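Local atomic coordinates of NH(3)-dependent NAD(+) synthetase (Francisella tularensis subsp. holarctica LVS, PDB entry 3FIU), a protein that belongs to the NAD synthase family of the HUP clan and binds adenosine monophosphate, pyrophosphate and magnesium. Residues Gly39-Val44 and Thr142-Glu147. Numbering follows the deposited sequence.
Sequences GIDSAV and TDNACE. With MG (magnesium ion), chain E; POP (pyrophosphate 2-), chain H; AMP (adenosine monophosphate), chain G.
Ser42 and Thr142 bring the two backbones closest, their CA atoms 5.5 Å apart, where the first turn of helix 40-51 passes the loop leading into helix 145-150. Thr142 CG2 lies against Ser42 CA at 3.6 Å, while Asp41 CB packs on Thr142 CB at 4.0 Å. Asp41 reaches across with CG beside its backbone N (chi1 -62°) and splits its carboxylate between two tasks. OD1 accepts from Asn144 ND2 at 3.0 Å, the donor 38° above the carboxylate plane but OD1 in that of the amide, and also forms a salt bridge with Lys171. OD2 binds magnesium at 2.1 Å, and Glu147 OE1 binds it at 2.2 Å. Asp41 OD2 and Glu147 OE1 come within 2.9 Å of each other, a closeness the shared magnesium probably makes tolerable. Adenosine monophosphate O1P, pyrophosphate O2 and O4 and a water complete six ligands; the water also donates to Glu147 OE2. That oxygen takes the N-H of Asn144 as well, which helps fix the rotation of the metal-binding carboxylate, and Asn144 OD1 accepts from Glu147 N at 2.9 Å; the paired bonds form a capping box at the start of helix 145-150. Ser42 N and OG both grip pyrophosphate O1. This helix start after strand 31-35 belongs to the PP-loop, the SGGIDS motif of the NAD synthase family in the HUP clan, here with its magnesium site.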
ATOM      1  N   GLY A  39      15.904  -1.226  14.883  1.00 18.05           N
ATOM      2  CA  GLY A  39      16.296  -2.608  14.460  1.00 17.89           C
ATOM      3  C   GLY A  39      17.406  -2.635  13.413  1.00 17.39           C
ATOM      4  O   GLY A  39      17.770  -1.615  12.836  1.00 17.29           O
ATOM      5  N   ILE A  40      17.925  -3.832  13.138  1.00 18.80           N
ATOM      6  CA  ILE A  40      19.039  -4.012  12.210  1.00 17.52           C
ATOM      7  C   ILE A  40      18.709  -3.775  10.721  1.00 15.93           C
ATOM      8  O   ILE A  40      19.537  -3.239   9.983  1.00 17.73           O
ATOM      9  CB  ILE A  40      19.635  -5.442  12.360  1.00 18.57           C
ATOM     10  CG1 ILE A  40      20.947  -5.555  11.595  1.00 18.28           C
ATOM     11  CG2 ILE A  40      18.632  -6.540  11.843  1.00 18.63           C
ATOM     12  CD1 ILE A  40      22.016  -4.705  12.171  1.00 17.81           C
ATOM     13  N   ASP A  41      17.517  -4.180  10.268  1.00 16.08           N
ATOM     14  CA  ASP A  41      17.176  -4.083   8.821  1.00 15.28           C
ATOM     15  C   ASP A  41      17.150  -2.627   8.408  1.00 17.04           C
ATOM     16  O   ASP A  41      17.761  -2.239   7.411  1.00 16.34           O
ATOM     17  CB  ASP A  41      15.801  -4.705   8.488  1.00 16.10           C
ATOM     18  CG  ASP A  41      15.711  -6.196   8.784  1.00 20.08           C
ATOM     19  OD1 ASP A  41      16.735  -6.910   8.688  1.00 20.67           O
ATOM     20  OD2 ASP A  41      14.567  -6.643   9.104  1.00 21.48           O
ATOM     21  N   SER A  42      16.447  -1.802   9.189  1.00 16.83           N
ATOM     22  CA  SER A  42      16.357  -0.381   8.829  1.00 16.67           C
ATOM     23  C   SER A  42      17.683   0.327   9.083  1.00 16.67           C
ATOM     24  O   SER A  42      18.044   1.240   8.329  1.00 16.56           O
ATOM     25  CB  SER A  42      15.205   0.333   9.545  1.00 15.84           C
ATOM     26  OG  SER A  42      15.283   0.124  10.959  1.00 15.90           O
ATOM     27  N   ALA A  43      18.428  -0.122  10.099  1.00 15.28           N
ATOM     28  CA  ALA A  43      19.760   0.447  10.344  1.00 15.88           C
ATOM     29  C   ALA A  43      20.689   0.249   9.119  1.00 16.47           C
ATOM     30  O   ALA A  43      21.365   1.194   8.636  1.00 16.36           O
ATOM     31  CB  ALA A  43      20.371  -0.135  11.617  1.00 16.21           C
ATOM     32  N   VAL A  44      20.744  -0.989   8.633  1.00 18.53           N
ATOM     33  CA  VAL A  44      21.586  -1.326   7.469  1.00 16.06           C
ATOM     34  C   VAL A  44      21.122  -0.557   6.228  1.00 15.80           C
ATOM     35  O   VAL A  44      21.935   0.062   5.525  1.00 16.44           O
ATOM     36  CB  VAL A  44      21.614  -2.875   7.236  1.00 16.89           C
ATOM     37  CG1 VAL A  44      22.275  -3.247   5.876  1.00 16.87           C
ATOM     38  CG2 VAL A  44      22.353  -3.607   8.412  1.00 17.47           C
ATOM     39  N   THR A 142      12.565  -2.082   3.934  1.00 19.45           N
ATOM     40  CA  THR A 142      13.678  -2.755   4.630  1.00 19.03           C
ATOM     41  C   THR A 142      13.554  -4.282   4.662  1.00 19.22           C
ATOM     42  O   THR A 142      14.383  -4.949   5.287  1.00 19.52           O
ATOM     43  CB  THR A 142      13.801  -2.267   6.077  1.00 18.29           C
ATOM     44  OG1 THR A 142      12.635  -2.658   6.789  1.00 18.38           O
ATOM     45  CG2 THR A 142      13.987  -0.725   6.147  1.00 17.65           C
ATOM     46  N   ASP A 143      12.510  -4.820   4.026  1.00 20.73           N
ATOM     47  CA  ASP A 143      12.256  -6.297   3.975  1.00 21.54           C
ATOM     48  C   ASP A 143      13.515  -7.054   3.531  1.00 20.01           C
ATOM     49  O   ASP A 143      14.130  -6.707   2.512  1.00 17.42           O
ATOM     50  CB  ASP A 143      11.099  -6.623   3.029  1.00 23.09           C
ATOM     51  CG  ASP A 143       9.852  -5.783   3.321  1.00 30.00           C
ATOM     52  OD1 ASP A 143       8.901  -6.319   3.923  1.00 34.88           O
ATOM     53  OD2 ASP A 143       9.838  -4.575   2.982  1.00 32.73           O
ATOM     54  N   ASN A 144      13.905  -8.065   4.315  1.00 19.60           N
ATOM     55  CA  ASN A 144      15.010  -8.943   3.937  1.00 19.49           C
ATOM     56  C   ASN A 144      14.388 -10.241   3.373  1.00 21.36           C
ATOM     57  O   ASN A 144      13.147 -10.379   3.381  1.00 21.62           O
ATOM     58  CB  ASN A 144      15.945  -9.222   5.130  1.00 18.74           C
ATOM     59  CG  ASN A 144      15.221  -9.853   6.309  1.00 20.68           C
ATOM     60  OD1 ASN A 144      14.513 -10.837   6.149  1.00 24.42           O
ATOM     61  ND2 ASN A 144      15.387  -9.272   7.503  1.00 21.70           N
ATOM     62  N   ALA A 145      15.215 -11.171   2.873  1.00 21.84           N
ATOM     63  CA  ALA A 145      14.667 -12.394   2.240  1.00 22.39           C
ATOM     64  C   ALA A 145      13.819 -13.239   3.182  1.00 22.61           C
ATOM     65  O   ALA A 145      12.843 -13.870   2.729  1.00 21.54           O
ATOM     66  CB  ALA A 145      15.758 -13.240   1.582  1.00 23.09           C
ATOM     67  N   CYS A 146      14.168 -13.238   4.474  1.00 19.81           N
ATOM     68  CA  CYS A 146      13.386 -13.989   5.488  1.00 22.18           C
ATOM     69  C   CYS A 146      11.979 -13.432   5.692  1.00 22.09           C
ATOM     70  O   CYS A 146      10.978 -14.165   5.591  1.00 21.04           O
ATOM     71  CB  CYS A 146      14.099 -14.042   6.831  1.00 22.74           C
ATOM     72  SG  CYS A 146      15.785 -14.732   6.769  1.00 26.18           S
ATOM     73  N   GLU A 147      11.900 -12.135   6.009  1.00 20.36           N
ATOM     74  CA  GLU A 147      10.601 -11.467   6.136  1.00 20.33           C
ATOM     75  C   GLU A 147       9.762 -11.625   4.878  1.00 20.30           C
ATOM     76  O   GLU A 147       8.569 -11.953   4.962  1.00 22.52           O
ATOM     77  CB  GLU A 147      10.788  -9.992   6.478  1.00 18.97           C
ATOM     78  CG  GLU A 147      11.661  -9.808   7.676  1.00 20.39           C
ATOM     79  CD  GLU A 147      12.091  -8.350   7.887  1.00 18.56           C
ATOM     80  OE1 GLU A 147      11.986  -7.909   9.034  1.00 14.84           O
ATOM     81  OE2 GLU A 147      12.480  -7.656   6.930  1.00 19.64           O
TER
HETATM   82 MG    MG E5001      12.695  -5.996   9.853  1.00 20.12          MG
HETATM   83  P1  POP H4001      13.943  -3.609  11.719  1.00 19.14           P
HETATM   84  O1  POP H4001      14.926  -2.513  11.383  1.00 19.01           O
HETATM   85  O2  POP H4001      13.192  -4.062  10.500  1.00 17.12           O
HETATM   86  O3  POP H4001      12.946  -3.236  12.805  1.00 19.86           O
HETATM   87  O   POP H4001      14.800  -4.899  12.206  1.00 17.79           O
HETATM   88  P2  POP H4001      14.111  -6.268  12.704  1.00 19.41           P
HETATM   89  O4  POP H4001      13.319  -6.880  11.560  1.00 18.45           O
HETATM   90  O5  POP H4001      15.319  -7.107  13.009  1.00 17.35           O
HETATM   91  O6  POP H4001      13.266  -6.090  13.942  1.00 18.56           O
HETATM   92  P   AMP G3001       9.938  -4.936  11.592  1.00 26.74           P
HETATM   93  O1P AMP G3001      10.603  -5.800  10.536  1.00 21.62           O
HETATM   94  O2P AMP G3001       8.420  -5.171  11.661  1.00 24.31           O
HETATM   95  O3P AMP G3001      10.570  -4.840  12.936  1.00 22.27           O
HETATM   96  O5' AMP G3001       9.952  -3.421  10.999  1.00 23.48           O
HETATM   97  C5' AMP G3001       9.672  -3.215   9.599  1.00 20.20           C
HETATM   98  C4' AMP G3001      10.056  -1.788   9.246  1.00 22.09           C
HETATM   99  O4' AMP G3001       9.075  -0.853   9.713  1.00 22.00           O
HETATM  100  C3' AMP G3001      11.341  -1.320   9.915  1.00 20.60           C
HETATM  101  O3' AMP G3001      12.449  -1.817   9.176  1.00 17.93           O
HETATM  102  C2' AMP G3001      11.204   0.196   9.820  1.00 13.94           C
HETATM  103  O2' AMP G3001      11.633   0.684   8.529  1.00 16.62           O
HETATM  104  C1' AMP G3001       9.697   0.405   9.996  1.00 17.66           C
HETATM  105  N9  AMP G3001       9.424   0.712  11.419  1.00 21.33           N
HETATM  106  C8  AMP G3001       8.988  -0.146  12.381  1.00 23.26           C
HETATM  107  N7  AMP G3001       8.861   0.482  13.579  1.00 23.12           N
HETATM  108  C5  AMP G3001       9.256   1.763  13.384  1.00 21.10           C
HETATM  109  C6  AMP G3001       9.347   2.968  14.229  1.00 20.64           C
HETATM  110  N6  AMP G3001       9.050   2.908  15.548  1.00 17.82           N
HETATM  111  N1  AMP G3001       9.767   4.089  13.613  1.00 16.94           N
HETATM  112  C2  AMP G3001      10.098   4.169  12.308  1.00 20.07           C
HETATM  113  N3  AMP G3001      10.022   3.109  11.455  1.00 22.21           N
HETATM  114  C4  AMP G3001       9.606   1.915  11.962  1.00 22.05           C
HETATM  115  O   HOH W   1      12.207  -5.199   7.813  1.00 16.90           O